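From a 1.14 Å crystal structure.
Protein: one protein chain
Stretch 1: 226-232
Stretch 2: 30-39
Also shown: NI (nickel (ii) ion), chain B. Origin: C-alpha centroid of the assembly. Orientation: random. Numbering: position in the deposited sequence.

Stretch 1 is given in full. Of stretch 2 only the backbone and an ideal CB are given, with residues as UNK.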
# COMPACT_ATOMS: atom_id res chain seq x y z
N HIS A 226 -5.57 -8.94 -3.76
CA HIS A 226 -4.41 -9.53 -3.09
C HIS A 226 -4.33 -8.88 -1.71
O HIS A 226 -4.89 -7.81 -1.44
CB HIS A 226 -3.12 -9.40 -3.88
CG HIS A 226 -2.77 -8.01 -4.25
ND1 HIS A 226 -3.07 -7.47 -5.48
CD2 HIS A 226 -2.15 -7.01 -3.56
CE1 HIS A 226 -2.63 -6.23 -5.54
NE2 HIS A 226 -2.06 -5.92 -4.39
N LEU A 227 -3.62 -9.58 -0.83
CA LEU A 227 -3.23 -9.09 0.48
C LEU A 227 -1.73 -9.30 0.59
O LEU A 227 -1.28 -10.44 0.50
CB LEU A 227 -3.96 -9.90 1.53
CG LEU A 227 -4.18 -9.38 2.85
CD1 LEU A 227 -4.52 -8.04 3.11
CD2 LEU A 227 -4.81 -10.31 3.78
N THR A 228 -0.99 -8.21 0.78
CA THR A 228 0.46 -8.21 0.61
C THR A 228 1.14 -7.95 1.93
O THR A 228 0.95 -6.87 2.52
CB THR A 228 0.85 -7.10 -0.38
OG1 THR A 228 0.16 -7.36 -1.59
CG2 THR A 228 2.34 -7.07 -0.59
N PRO A 229 1.94 -8.90 2.41
CA PRO A 229 2.76 -8.67 3.60
C PRO A 229 4.03 -7.93 3.22
O PRO A 229 4.43 -7.88 2.06
CB PRO A 229 3.08 -10.08 4.10
CG PRO A 229 3.10 -10.90 2.89
CD PRO A 229 2.13 -10.28 1.89
N ARG A 230 4.67 -7.38 4.25
CA ARG A 230 5.90 -6.63 4.11
C ARG A 230 7.11 -7.46 4.52
O ARG A 230 7.18 -7.97 5.64
CB ARG A 230 5.86 -5.36 4.97
CG ARG A 230 7.15 -4.56 4.90
CD ARG A 230 7.08 -3.32 5.78
NE ARG A 230 8.35 -2.65 5.79
CZ ARG A 230 8.68 -1.61 6.57
NH1 ARG A 230 7.80 -1.10 7.43
NH2 ARG A 230 9.88 -1.07 6.48
N THR A 231 8.05 -7.63 3.59
CA THR A 231 9.32 -8.24 3.90
C THR A 231 10.42 -7.19 3.95
O THR A 231 10.38 -6.19 3.25
CB THR A 231 9.69 -9.34 2.89
OG1 THR A 231 10.89 -10.00 3.28
CG2 THR A 231 9.87 -8.85 1.49
N LEU A 232 11.45 -7.50 4.74
CA LEU A 232 12.65 -6.68 4.78
C LEU A 232 13.62 -6.99 3.63
O LEU A 232 14.58 -6.27 3.45
CB LEU A 232 13.38 -6.88 6.11
CG LEU A 232 12.59 -6.44 7.33
CD1 LEU A 232 13.39 -6.71 8.61
CD2 LEU A 232 12.16 -4.98 7.25
N UNK A 30 -1.88 -20.65 0.19
CA UNK A 30 -0.50 -20.26 -0.13
C UNK A 30 -0.13 -18.91 0.44
O UNK A 30 1.06 -18.63 0.60
CB UNK A 30 -0.29 -20.24 -1.65
N UNK A 31 -1.12 -18.06 0.78
CA UNK A 31 -0.83 -16.84 1.52
C UNK A 31 -0.29 -17.16 2.90
O UNK A 31 0.64 -16.51 3.38
CB UNK A 31 -2.08 -15.97 1.63
N UNK A 32 -0.83 -18.17 3.58
CA UNK A 32 -0.24 -18.60 4.82
C UNK A 32 1.19 -19.09 4.67
O UNK A 32 2.06 -18.80 5.51
CB UNK A 32 -1.10 -19.70 5.44
N UNK A 33 1.46 -19.85 3.59
CA UNK A 33 2.83 -20.25 3.29
C UNK A 33 3.73 -19.03 3.11
O UNK A 33 4.84 -19.00 3.65
CB UNK A 33 2.87 -21.12 2.03
N UNK A 34 3.26 -18.05 2.36
CA UNK A 34 4.04 -16.83 2.21
C UNK A 34 4.32 -16.15 3.54
O UNK A 34 5.44 -15.69 3.80
CB UNK A 34 3.31 -15.86 1.28
N UNK A 35 3.33 -16.06 4.41
CA UNK A 35 3.55 -15.42 5.70
C UNK A 35 4.63 -16.12 6.50
O UNK A 35 5.42 -15.46 7.20
CB UNK A 35 2.25 -15.39 6.50
N UNK A 36 4.69 -17.45 6.45
CA UNK A 36 5.75 -18.16 7.18
C UNK A 36 7.11 -17.81 6.61
O UNK A 36 8.07 -17.61 7.36
CB UNK A 36 5.53 -19.67 7.12
N UNK A 37 7.21 -17.71 5.29
CA UNK A 37 8.47 -17.35 4.65
C UNK A 37 8.87 -15.93 5.00
O UNK A 37 10.03 -15.65 5.28
CB UNK A 37 8.37 -17.51 3.13
N UNK A 38 7.91 -15.01 5.03
CA UNK A 38 8.19 -13.61 5.37
C UNK A 38 8.75 -13.50 6.78
O UNK A 38 9.72 -12.78 7.03
CB UNK A 38 6.92 -12.76 5.24
N UNK A 39 8.13 -14.22 7.71
CA UNK A 39 8.61 -14.16 9.09
C UNK A 39 10.06 -14.65 9.18
O UNK A 39 10.88 -14.05 9.88
CB UNK A 39 7.71 -14.99 10.00
NI NI B . -0.66 -4.44 -4.16

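Stretch 2 is a single helical run, with phi/psi near -60/-40 from position 31 onward and a shallower psi of -19° at position 30, and it travels almost parallel to strand 226-229, with 12° between their directions and 9.6 Å between the axes at closest approach. The two backbones converge along the way: CA-CA distances fall from 8.2 Å between Leu-227 and position 31 to 5.7 Å between Thr-231 and position 38. A side chain at position 31 must be long to touch the strand, whereas a short one suffices at position 38.

Position 30 has nothing of stretch 1 within 5.5 Å of its ideal CB, so the strand sets no demand; the deposited residue is Leu-30, which makes no contact here.

At position 31 CA-to-CB points toward the strand, yet the ideal CB still finds nothing within 5.5 Å. A side chain must span a wide gap to reach the Leu-227 side chain and the CD end of the Pro-229 ring; a large aromatic or a long aliphatic chain would serve. It is Tyr-31, with chi1 in t. Its CE1 lies 3.4 Å from Leu-227 O and 4.3 Å from Pro-229 CD, both oblique to the ring, while its CZ packs 3.8 Å from Leu-227 CD2. The hydroxyl makes no hydrogen bond to the strand but is satisfied elsewhere in the structure.

Positions 32 and 33 are turned out of reach, and many residues would be compatible with their ordinary helical angles. They are Gly-32, which leaves no side chain, and Thr-33.

Position 34 again points toward stretch 1, its ideal CB 5.2 Å from Pro-229 CG. The proline offers only carbon at this point, so a branched or flexible aliphatic residue would fit: leucine, isoleucine or methionine. Leu-34 fills it, chi1 t and chi2 p, bringing CD2 to 3.7 Å from Pro-229 CG.

Position 35 is directed sideways and begins beyond 5.5 Å, so only a side chain able to reach back would touch the proline; a polar chain could instead turn away. The residue is Leu-35. With chi1 in m and chi2 in t, its end comes nearer than its CA-to-CB bond suggests, and CD2 sits 3.8 Å from Pro-229 CB.

Positions 36 and 37 are out of reach, leaving polar and apolar choices equally open as far as stretch 1 is concerned. They are Glu-36 and Leu-37, neither in contact with it.

Position 38 points toward the strand's continuation at close quarters: the ideal CB is 4.8 Å from both Pro-229 CB and Arg-230 O, and 5.0 Å from Thr-231 CB. Little depth remains, which favours a compact residue such as alanine, valine or threonine. Val-38 divides its methyls between these neighbours: CG2 lies 3.9 Å from Pro-229 CG, whereas CG1 approaches Arg-230 O at 3.4 Å and Thr-231 CA at 4.2 Å. Pro-229 is thus packed by positions 31, 34, 35 and 38, successive turns of one helical face.

Position 39 points away, so small or polar residues are as acceptable as any; Ser-39 occupies it without touching stretch 1.

Stretch 2, residues 30-39: LYGTLLELVS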
# COMPACT_ATOMS: atom_id res chain seq x y z
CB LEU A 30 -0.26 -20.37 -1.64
CG LEU A 30 0.01 -21.80 -2.16
CD1 LEU A 30 -0.09 -21.90 -3.68
CD2 LEU A 30 1.36 -22.38 -1.70
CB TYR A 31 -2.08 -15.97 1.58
CG TYR A 31 -1.98 -14.83 2.54
CD1 TYR A 31 -1.32 -13.66 2.21
CD2 TYR A 31 -2.61 -14.91 3.76
CE1 TYR A 31 -1.32 -12.59 3.10
CE2 TYR A 31 -2.60 -13.87 4.65
CZ TYR A 31 -1.96 -12.69 4.32
OH TYR A 31 -1.91 -11.64 5.21
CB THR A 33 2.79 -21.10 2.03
OG1 THR A 33 1.86 -22.17 2.24
CG2 THR A 33 4.16 -21.65 1.72
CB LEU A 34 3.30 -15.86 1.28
CG LEU A 34 4.01 -14.52 1.06
CD1 LEU A 34 5.31 -14.68 0.32
CD2 LEU A 34 3.08 -13.58 0.32
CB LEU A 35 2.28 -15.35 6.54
CG LEU A 35 1.16 -14.47 6.03
CD1 LEU A 35 0.06 -14.48 7.08
CD2 LEU A 35 1.59 -13.13 5.71
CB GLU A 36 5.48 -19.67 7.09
CG GLU A 36 4.25 -20.11 7.87
CD GLU A 36 3.91 -21.58 7.73
OE1 GLU A 36 4.38 -22.23 6.77
OE2 GLU A 36 3.15 -22.08 8.59
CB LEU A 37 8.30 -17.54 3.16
CG LEU A 37 9.56 -17.38 2.32
CD1 LEU A 37 10.64 -18.43 2.69
CD2 LEU A 37 9.15 -17.51 0.87
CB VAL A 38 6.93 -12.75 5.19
CG1 VAL A 38 7.14 -11.35 5.79
CG2 VAL A 38 6.55 -12.63 3.71
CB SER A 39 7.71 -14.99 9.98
OG SER A 39 8.18 -14.98 11.31
O HOH W 1 -2.11 -2.94 -4.71
O HOH W 2 0.53 -2.81 -4.45
O HOH W 3 -0.31 -4.24 -6.40
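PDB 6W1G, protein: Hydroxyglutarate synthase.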